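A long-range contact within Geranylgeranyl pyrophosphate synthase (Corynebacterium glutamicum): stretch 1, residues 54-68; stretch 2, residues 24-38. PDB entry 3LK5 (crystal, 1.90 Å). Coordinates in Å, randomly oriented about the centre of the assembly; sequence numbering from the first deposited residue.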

ATOM      1  N   LEU A  54      -2.030   7.932  13.007  1.00 27.45           N
ATOM      2  CA  LEU A  54      -2.762   6.908  12.273  1.00 27.10           C
ATOM      3  C   LEU A  54      -3.711   6.168  13.229  1.00 26.41           C
ATOM      4  O   LEU A  54      -4.860   5.884  12.881  1.00 27.34           O
ATOM      5  CB  LEU A  54      -1.762   5.925  11.579  1.00 26.98           C
ATOM      6  CG  LEU A  54      -2.387   4.696  10.908  1.00 27.07           C
ATOM      7  CD1 LEU A  54      -3.374   5.104   9.826  1.00 28.01           C
ATOM      8  CD2 LEU A  54      -1.312   3.727  10.335  1.00 27.49           C
ATOM      9  N   ARG A  55      -3.206   5.858  14.422  1.00 26.62           N
ATOM     10  CA  ARG A  55      -3.986   5.179  15.461  1.00 28.95           C
ATOM     11  C   ARG A  55      -5.257   5.954  15.797  1.00 29.16           C
ATOM     12  O   ARG A  55      -6.353   5.362  15.828  1.00 28.27           O
ATOM     13  CB  ARG A  55      -3.155   4.985  16.722  1.00 30.39           C
ATOM     14  CG  ARG A  55      -3.944   4.321  17.856  1.00 32.26           C
ATOM     15  CD  ARG A  55      -3.179   4.351  19.173  1.00 33.01           C
ATOM     16  NE  ARG A  55      -3.966   3.735  20.252  1.00 32.59           N
ATOM     17  CZ  ARG A  55      -3.708   2.531  20.760  1.00 33.78           C
ATOM     18  NH1 ARG A  55      -2.671   1.818  20.327  1.00 31.46           N
ATOM     19  NH2 ARG A  55      -4.472   2.048  21.729  1.00 32.79           N
ATOM     20  N   SER A  56      -5.126   7.263  16.058  1.00 29.91           N
ATOM     21  CA  SER A  56      -6.300   8.097  16.312  1.00 30.80           C
ATOM     22  C   SER A  56      -7.288   8.049  15.163  1.00 31.15           C
ATOM     23  O   SER A  56      -8.510   7.964  15.381  1.00 31.54           O
ATOM     24  CB  SER A  56      -5.927   9.561  16.592  1.00 31.21           C
ATOM     25  OG  SER A  56      -5.119   9.625  17.743  1.00 45.51           O
ATOM     26  N   PHE A  57      -6.774   8.120  13.937  1.00 30.29           N
ATOM     27  CA  PHE A  57      -7.643   8.149  12.772  1.00 31.07           C
ATOM     28  C   PHE A  57      -8.446   6.843  12.630  1.00 30.75           C
ATOM     29  O   PHE A  57      -9.647   6.866  12.353  1.00 30.37           O
ATOM     30  CB  PHE A  57      -6.807   8.432  11.516  1.00 32.86           C
ATOM     31  CG  PHE A  57      -7.603   8.581  10.259  1.00 38.37           C
ATOM     32  CD1 PHE A  57      -8.344   9.750  10.011  1.00 35.63           C
ATOM     33  CD2 PHE A  57      -7.597   7.576   9.302  1.00 34.60           C
ATOM     34  CE1 PHE A  57      -9.088   9.895   8.831  1.00 39.19           C
ATOM     35  CE2 PHE A  57      -8.341   7.696   8.126  1.00 38.78           C
ATOM     36  CZ  PHE A  57      -9.082   8.861   7.873  1.00 35.50           C
ATOM     37  N   VAL A  58      -7.775   5.715  12.862  1.00 30.23           N
ATOM     38  CA  VAL A  58      -8.373   4.384  12.684  1.00 29.54           C
ATOM     39  C   VAL A  58      -9.372   4.114  13.824  1.00 30.29           C
ATOM     40  O   VAL A  58     -10.473   3.565  13.616  1.00 30.25           O
ATOM     41  CB  VAL A  58      -7.225   3.299  12.702  1.00 28.91           C
ATOM     42  CG1 VAL A  58      -7.779   1.880  12.824  1.00 28.68           C
ATOM     43  CG2 VAL A  58      -6.375   3.424  11.425  1.00 28.40           C
ATOM     44  N   LEU A  59      -8.957   4.453  15.045  1.00 29.54           N
ATOM     45  CA  LEU A  59      -9.805   4.133  16.199  1.00 31.67           C
ATOM     46  C   LEU A  59     -11.002   5.075  16.392  1.00 34.79           C
ATOM     47  O   LEU A  59     -12.050   4.634  16.900  1.00 34.77           O
ATOM     48  CB  LEU A  59      -9.005   4.043  17.497  1.00 30.57           C
ATOM     49  CG  LEU A  59      -7.903   2.982  17.591  1.00 26.36           C
ATOM     50  CD1 LEU A  59      -7.223   3.073  18.965  1.00 29.84           C
ATOM     51  CD2 LEU A  59      -8.439   1.550  17.316  1.00 29.37           C
ATOM     52  N   ASN A  60     -10.869   6.339  15.991  1.00 37.15           N
ATOM     53  CA  ASN A  60     -11.796   7.377  16.512  1.00 42.35           C
ATOM     54  C   ASN A  60     -12.934   7.782  15.629  1.00 45.54           C
ATOM     55  O   ASN A  60     -13.636   8.782  15.917  1.00 47.81           O
ATOM     56  CB  ASN A  60     -11.058   8.638  16.979  1.00 43.84           C
ATOM     57  CG  ASN A  60     -10.124   8.367  18.129  1.00 54.17           C
ATOM     58  OD1 ASN A  60     -10.332   7.439  18.915  1.00 45.81           O
ATOM     59  ND2 ASN A  60      -9.089   9.176  18.244  1.00 44.96           N
ATOM     60  N   GLY A  61     -13.158   7.019  14.574  1.00 45.02           N
ATOM     61  CA  GLY A  61     -14.353   7.212  13.789  1.00 46.18           C
ATOM     62  C   GLY A  61     -14.422   6.121  12.747  1.00 46.88           C
ATOM     63  O   GLY A  61     -13.471   5.354  12.594  1.00 47.44           O
ATOM     64  N   GLY A  62     -15.526   6.087  12.018  1.00 46.01           N
ATOM     65  CA  GLY A  62     -15.791   5.045  11.039  1.00 45.47           C
ATOM     66  C   GLY A  62     -17.078   4.320  11.411  1.00 44.56           C
ATOM     67  O   GLY A  62     -17.292   4.009  12.583  1.00 45.49           O
ATOM     68  N   LYS A  63     -17.920   4.023  10.425  1.00 42.56           N
ATOM     69  CA  LYS A  63     -19.112   3.206  10.659  1.00 41.14           C
ATOM     70  C   LYS A  63     -18.828   1.674  10.739  1.00 35.43           C
ATOM     71  O   LYS A  63     -19.671   0.901  11.193  1.00 33.20           O
ATOM     72  CB  LYS A  63     -20.163   3.494   9.578  1.00 46.14           C
ATOM     73  CG  LYS A  63     -20.723   4.936   9.582  1.00 56.87           C
ATOM     74  CD  LYS A  63     -21.612   5.241  10.814  1.00 51.43           C
ATOM     75  CE  LYS A  63     -23.024   4.616  10.745  1.00 57.42           C
ATOM     76  NZ  LYS A  63     -23.915   5.346   9.781  1.00 53.40           N
ATOM     77  N   ARG A  64     -17.636   1.264  10.306  1.00 31.29           N
ATOM     78  CA  ARG A  64     -17.232  -0.166  10.311  1.00 29.07           C
ATOM     79  C   ARG A  64     -18.154  -1.057   9.427  1.00 26.61           C
ATOM     80  O   ARG A  64     -18.391  -2.217   9.750  1.00 25.41           O
ATOM     81  CB  ARG A  64     -17.166  -0.734  11.741  1.00 28.62           C
ATOM     82  CG  ARG A  64     -16.477   0.193  12.797  1.00 26.86           C
ATOM     83  CD  ARG A  64     -15.075   0.676  12.381  1.00 28.69           C
ATOM     84  NE  ARG A  64     -14.469   1.328  13.550  1.00 28.27           N
ATOM     85  CZ  ARG A  64     -13.288   1.931  13.578  1.00 30.89           C
ATOM     86  NH1 ARG A  64     -12.514   1.976  12.485  1.00 28.88           N
ATOM     87  NH2 ARG A  64     -12.883   2.504  14.712  1.00 27.17           N
ATOM     88  N   ILE A  65     -18.690  -0.483   8.359  1.00 26.28           N
ATOM     89  CA  ILE A  65     -19.648  -1.201   7.495  1.00 27.46           C
ATOM     90  C   ILE A  65     -18.977  -2.400   6.810  1.00 25.23           C
ATOM     91  O   ILE A  65     -19.591  -3.461   6.612  1.00 25.03           O
ATOM     92  CB  ILE A  65     -20.280  -0.228   6.446  1.00 30.68           C
ATOM     93  CG1 ILE A  65     -21.479  -0.884   5.758  1.00 41.76           C
ATOM     94  CG2 ILE A  65     -19.321   0.157   5.377  1.00 40.12           C
ATOM     95  CD1 ILE A  65     -22.431  -1.503   6.742  1.00 36.75           C
ATOM     96  N   ARG A  66     -17.687  -2.246   6.464  1.00 25.09           N
ATOM     97  CA  ARG A  66     -17.008  -3.322   5.733  1.00 24.92           C
ATOM     98  C   ARG A  66     -16.749  -4.536   6.625  1.00 23.44           C
ATOM     99  O   ARG A  66     -17.120  -5.633   6.247  1.00 24.59           O
ATOM    100  CB  ARG A  66     -15.752  -2.817   4.955  1.00 25.55           C
ATOM    101  CG  ARG A  66     -16.107  -1.788   3.879  1.00 28.69           C
ATOM    102  CD  ARG A  66     -14.891  -1.068   3.276  1.00 27.87           C
ATOM    103  NE  ARG A  66     -15.382   0.027   2.438  1.00 30.22           N
ATOM    104  CZ  ARG A  66     -15.805   1.206   2.892  1.00 29.50           C
ATOM    105  NH1 ARG A  66     -15.770   1.487   4.182  1.00 31.25           N
ATOM    106  NH2 ARG A  66     -16.265   2.113   2.036  1.00 32.21           N
ATOM    107  N   PRO A  67     -16.165  -4.351   7.840  1.00 23.45           N
ATOM    108  CA  PRO A  67     -16.076  -5.496   8.749  1.00 23.93           C
ATOM    109  C   PRO A  67     -17.442  -6.044   9.095  1.00 23.67           C
ATOM    110  O   PRO A  67     -17.608  -7.248   9.249  1.00 23.79           O
ATOM    111  CB  PRO A  67     -15.462  -4.898  10.038  1.00 24.36           C
ATOM    112  CG  PRO A  67     -14.696  -3.711   9.579  1.00 23.19           C
ATOM    113  CD  PRO A  67     -15.470  -3.167   8.373  1.00 23.41           C
ATOM    114  N   LEU A  68     -18.429  -5.171   9.208  1.00 24.28           N
ATOM    115  CA  LEU A  68     -19.798  -5.667   9.494  1.00 25.12           C
ATOM    116  C   LEU A  68     -20.328  -6.617   8.403  1.00 23.84           C
ATOM    117  O   LEU A  68     -20.896  -7.668   8.690  1.00 23.55           O
ATOM    118  CB  LEU A  68     -20.737  -4.473   9.660  1.00 27.77           C
ATOM    119  CG  LEU A  68     -22.183  -4.788  10.102  1.00 42.09           C
ATOM    120  CD1 LEU A  68     -22.323  -5.776  11.314  1.00 30.12           C
ATOM    121  CD2 LEU A  68     -22.870  -3.450  10.382  1.00 30.59           C
TER
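Stretch 2, residues 24-38: VVRDRLTQFLDAQEL

How does stretch 2 lie on stretch 1? It is a helix, its backbone bonds regular from Arg28 to Ala35 and turning partly to three-residue steps at Ala35 to Glu37, and it runs almost antiparallel to helix 54-59, with a crossing angle of 165° and a closest axial approach of 10.5 Å. The register fits that direction: going forward from Arg55 to Leu59, the nearest CA partners step backward from Leu33 (CA to CA 6.9 Å) to Arg26 (CA to CA 6.0 Å); after the helix, Arg64 CA lies 7.2 Å from Val25 CA.

What does Arg55 find at its end of the contact? Its CA-to-CB bond points sideways, but the extended side chain, t at chi1, chi2 and chi3, settles among Thr30, Leu33, Asp34 and Glu37. Arg55 NH1 and NH2 each donate to Asp34 OD1 at 2.9 Å, a salt bridge in which the oxygen lies near the guanidinium plane. Glu37 OE2, 3.4 Å from Arg55 NH1, lies well out of that plane and adds charge attraction alone.

What fills the middle? Val58 CG1 lies 3.8 Å from Leu29 CD1. The CA-to-CB bond of Leu59 points toward stretch 2, and the side chain fits among Arg26, Leu29, Thr30 and Leu33, its CD2 lying 3.7 Å from Leu29 CB and 3.9 Å from Leu33 CD1. Where Asn60 leaves helical phi/psi, Arg26 bonds weakly to two successive residues: NE to Leu59 O (3.2 Å) and NH2 to Asn60 OD1 (3.4 Å).

How does the contact resume beyond the two glycines and Lys63? Those three make no contact with stretch 2. Arg64, at the N-cap position of the next helix, folds back so that NH1 and NH2 donate to Val58 O at 2.8 and 2.9 Å. Leu29 CD1 lies over one face of this guanidinium, 3.7 Å from Arg64 NH1. Beyond it, Pro67 CB packs 3.7 Å from Val25 CG2.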

ATOM      1  N   VAL A  24     -16.819  -4.017  18.831  1.00 25.24           N
ATOM      2  CA  VAL A  24     -15.954  -5.187  18.744  1.00 26.04           C
ATOM      3  C   VAL A  24     -14.802  -4.892  17.759  1.00 24.54           C
ATOM      4  O   VAL A  24     -13.669  -5.221  18.051  1.00 24.29           O
ATOM      5  CB  VAL A  24     -16.761  -6.443  18.285  1.00 27.64           C
ATOM      6  CG1 VAL A  24     -15.846  -7.610  18.056  1.00 32.49           C
ATOM      7  CG2 VAL A  24     -17.815  -6.813  19.382  1.00 33.52           C
ATOM      8  N   VAL A  25     -15.113  -4.254  16.634  1.00 23.81           N
ATOM      9  CA  VAL A  25     -14.084  -3.923  15.630  1.00 23.40           C
ATOM     10  C   VAL A  25     -13.029  -3.005  16.266  1.00 24.81           C
ATOM     11  O   VAL A  25     -11.835  -3.258  16.139  1.00 23.65           O
ATOM     12  CB  VAL A  25     -14.703  -3.276  14.387  1.00 22.93           C
ATOM     13  CG1 VAL A  25     -13.611  -2.699  13.412  1.00 24.68           C
ATOM     14  CG2 VAL A  25     -15.629  -4.298  13.666  1.00 25.43           C
ATOM     15  N   ARG A  26     -13.478  -1.964  16.982  1.00 25.74           N
ATOM     16  CA  ARG A  26     -12.551  -1.049  17.667  1.00 25.21           C
ATOM     17  C   ARG A  26     -11.661  -1.779  18.655  1.00 24.37           C
ATOM     18  O   ARG A  26     -10.454  -1.497  18.692  1.00 25.09           O
ATOM     19  CB  ARG A  26     -13.308   0.101  18.361  1.00 26.56           C
ATOM     20  CG  ARG A  26     -12.395   1.220  18.895  1.00 33.21           C
ATOM     21  CD  ARG A  26     -13.248   2.313  19.600  1.00 31.11           C
ATOM     22  NE  ARG A  26     -12.459   3.528  19.907  1.00 37.05           N
ATOM     23  CZ  ARG A  26     -11.593   3.668  20.915  1.00 32.77           C
ATOM     24  NH1 ARG A  26     -11.315   2.654  21.725  1.00 37.52           N
ATOM     25  NH2 ARG A  26     -10.954   4.834  21.082  1.00 36.97           N
ATOM     26  N   ASP A  27     -12.202  -2.732  19.423  1.00 24.59           N
ATOM     27  CA  ASP A  27     -11.363  -3.582  20.283  1.00 26.05           C
ATOM     28  C   ASP A  27     -10.273  -4.334  19.505  1.00 24.39           C
ATOM     29  O   ASP A  27      -9.132  -4.418  19.968  1.00 23.91           O
ATOM     30  CB  ASP A  27     -12.174  -4.650  21.034  1.00 28.74           C
ATOM     31  CG  ASP A  27     -12.965  -4.083  22.208  1.00 39.46           C
ATOM     32  OD1 ASP A  27     -12.614  -3.021  22.730  1.00 30.88           O
ATOM     33  OD2 ASP A  27     -13.961  -4.709  22.599  1.00 31.60           O
ATOM     34  N   ARG A  28     -10.646  -4.986  18.406  1.00 23.20           N
ATOM     35  CA  ARG A  28      -9.632  -5.750  17.645  1.00 23.59           C
ATOM     36  C   ARG A  28      -8.525  -4.825  17.108  1.00 22.45           C
ATOM     37  O   ARG A  28      -7.341  -5.180  17.138  1.00 21.77           O
ATOM     38  CB  ARG A  28     -10.286  -6.516  16.462  1.00 24.93           C
ATOM     39  CG  ARG A  28     -11.473  -7.452  16.856  1.00 25.38           C
ATOM     40  CD  ARG A  28     -11.167  -8.368  18.068  1.00 28.45           C
ATOM     41  NE  ARG A  28      -9.975  -9.202  17.915  1.00 26.95           N
ATOM     42  CZ  ARG A  28      -9.484  -9.974  18.886  1.00 30.51           C
ATOM     43  NH1 ARG A  28     -10.094 -10.009  20.082  1.00 30.11           N
ATOM     44  NH2 ARG A  28      -8.399 -10.704  18.679  1.00 28.86           N
ATOM     45  N   LEU A  29      -8.923  -3.664  16.590  1.00 22.01           N
ATOM     46  CA  LEU A  29      -7.976  -2.710  16.039  1.00 22.35           C
ATOM     47  C   LEU A  29      -7.078  -2.179  17.140  1.00 23.28           C
ATOM     48  O   LEU A  29      -5.873  -1.984  16.910  1.00 22.49           O
ATOM     49  CB  LEU A  29      -8.676  -1.530  15.339  1.00 21.58           C
ATOM     50  CG  LEU A  29      -9.466  -1.931  14.068  1.00 22.06           C
ATOM     51  CD1 LEU A  29     -10.348  -0.753  13.694  1.00 22.01           C
ATOM     52  CD2 LEU A  29      -8.441  -2.336  12.916  1.00 21.26           C
ATOM     53  N   THR A  30      -7.655  -1.927  18.326  1.00 24.23           N
ATOM     54  CA  THR A  30      -6.843  -1.504  19.483  1.00 23.35           C
ATOM     55  C   THR A  30      -5.770  -2.504  19.821  1.00 23.44           C
ATOM     56  O   THR A  30      -4.592  -2.130  20.023  1.00 23.74           O
ATOM     57  CB  THR A  30      -7.735  -1.216  20.749  1.00 23.47           C
ATOM     58  OG1 THR A  30      -8.687  -0.209  20.411  1.00 23.72           O
ATOM     59  CG2 THR A  30      -6.858  -0.716  21.897  1.00 25.06           C
ATOM     60  N   GLN A  31      -6.146  -3.776  19.895  1.00 23.35           N
ATOM     61  CA  GLN A  31      -5.181  -4.808  20.219  1.00 23.79           C
ATOM     62  C   GLN A  31      -4.035  -4.876  19.199  1.00 23.16           C
ATOM     63  O   GLN A  31      -2.851  -5.034  19.563  1.00 21.55           O
ATOM     64  CB  GLN A  31      -5.865  -6.170  20.341  1.00 26.34           C
ATOM     65  CG  GLN A  31      -6.917  -6.113  21.433  1.00 52.65           C
ATOM     66  CD  GLN A  31      -7.224  -7.452  22.053  1.00 31.97           C
ATOM     67  OE1 GLN A  31      -8.178  -7.562  22.835  1.00 53.78           O
ATOM     68  NE2 GLN A  31      -6.443  -8.487  21.716  1.00 53.45           N
ATOM     69  N   PHE A  32      -4.399  -4.726  17.932  1.00 23.06           N
ATOM     70  CA  PHE A  32      -3.386  -4.819  16.873  1.00 23.11           C
ATOM     71  C   PHE A  32      -2.406  -3.642  16.972  1.00 22.76           C
ATOM     72  O   PHE A  32      -1.174  -3.824  16.896  1.00 22.76           O
ATOM     73  CB  PHE A  32      -4.084  -4.851  15.491  1.00 22.80           C
ATOM     74  CG  PHE A  32      -3.097  -4.909  14.334  1.00 22.64           C
ATOM     75  CD1 PHE A  32      -2.577  -3.742  13.784  1.00 23.21           C
ATOM     76  CD2 PHE A  32      -2.684  -6.142  13.833  1.00 23.61           C
ATOM     77  CE1 PHE A  32      -1.619  -3.794  12.720  1.00 23.05           C
ATOM     78  CE2 PHE A  32      -1.738  -6.229  12.757  1.00 23.97           C
ATOM     79  CZ  PHE A  32      -1.214  -5.054  12.197  1.00 23.97           C
ATOM     80  N   LEU A  33      -2.955  -2.431  17.091  1.00 23.45           N
ATOM     81  CA  LEU A  33      -2.159  -1.211  17.199  1.00 25.21           C
ATOM     82  C   LEU A  33      -1.245  -1.208  18.422  1.00 25.59           C
ATOM     83  O   LEU A  33      -0.049  -0.839  18.326  1.00 25.31           O
ATOM     84  CB  LEU A  33      -3.036   0.037  17.143  1.00 24.96           C
ATOM     85  CG  LEU A  33      -3.618   0.236  15.723  1.00 26.45           C
ATOM     86  CD1 LEU A  33      -4.845   1.209  15.762  1.00 24.85           C
ATOM     87  CD2 LEU A  33      -2.551   0.788  14.779  1.00 24.98           C
ATOM     88  N   ASP A  34      -1.780  -1.640  19.557  1.00 25.13           N
ATOM     89  CA  ASP A  34      -0.951  -1.810  20.758  1.00 25.89           C
ATOM     90  C   ASP A  34       0.252  -2.699  20.484  1.00 25.99           C
ATOM     91  O   ASP A  34       1.360  -2.408  20.949  1.00 24.92           O
ATOM     92  CB  ASP A  34      -1.733  -2.448  21.907  1.00 26.91           C
ATOM     93  CG  ASP A  34      -2.763  -1.508  22.533  1.00 28.74           C
ATOM     94  OD1 ASP A  34      -2.770  -0.279  22.273  1.00 26.98           O
ATOM     95  OD2 ASP A  34      -3.575  -2.031  23.335  1.00 28.04           O
ATOM     96  N   ALA A  35       0.038  -3.783  19.752  1.00 25.21           N
ATOM     97  CA  ALA A  35       1.083  -4.752  19.532  1.00 26.02           C
ATOM     98  C   ALA A  35       2.234  -4.243  18.649  1.00 28.38           C
ATOM     99  O   ALA A  35       3.330  -4.838  18.679  1.00 30.15           O
ATOM    100  CB  ALA A  35       0.519  -6.043  18.965  1.00 26.21           C
ATOM    101  N   GLN A  36       1.996  -3.189  17.871  1.00 26.30           N
ATOM    102  CA  GLN A  36       3.031  -2.611  16.990  1.00 26.41           C
ATOM    103  C   GLN A  36       3.911  -1.584  17.700  1.00 26.70           C
ATOM    104  O   GLN A  36       4.911  -1.157  17.142  1.00 26.47           O
ATOM    105  CB  GLN A  36       2.399  -1.896  15.778  1.00 28.04           C
ATOM    106  CG  GLN A  36       1.222  -2.649  15.027  1.00 32.45           C
ATOM    107  CD  GLN A  36       1.523  -4.105  14.670  1.00 33.22           C
ATOM    108  OE1 GLN A  36       2.506  -4.381  13.983  1.00 35.20           O
ATOM    109  NE2 GLN A  36       0.688  -5.062  15.188  1.00 34.84           N
ATOM    110  N   GLU A  37       3.529  -1.167  18.907  1.00 26.10           N
ATOM    111  CA  GLU A  37       4.227  -0.060  19.552  1.00 27.31           C
ATOM    112  C   GLU A  37       5.725  -0.259  19.763  1.00 27.20           C
ATOM    113  O   GLU A  37       6.490   0.639  19.457  1.00 27.49           O
ATOM    114  CB  GLU A  37       3.539   0.311  20.851  1.00 28.38           C
ATOM    115  CG  GLU A  37       2.187   0.948  20.606  1.00 32.68           C
ATOM    116  CD  GLU A  37       1.463   1.225  21.914  1.00 31.32           C
ATOM    117  OE1 GLU A  37       2.022   0.928  22.992  1.00 35.12           O
ATOM    118  OE2 GLU A  37       0.363   1.745  21.856  1.00 33.60           O
ATOM    119  N   LEU A  38       6.133  -1.409  20.282  1.00 27.96           N
ATOM    120  CA  LEU A  38       7.553  -1.672  20.520  1.00 31.36           C
ATOM    121  C   LEU A  38       8.395  -1.610  19.253  1.00 31.04           C
ATOM    122  O   LEU A  38       9.468  -1.006  19.243  1.00 31.06           O
ATOM    123  CB  LEU A  38       7.753  -3.017  21.235  1.00 34.19           C
ATOM    124  CG  LEU A  38       7.529  -2.986  22.761  1.00 40.29           C
ATOM    125  CD1 LEU A  38       7.448  -4.392  23.318  1.00 35.86           C
ATOM    126  CD2 LEU A  38       8.650  -2.206  23.496  1.00 37.06           C
TER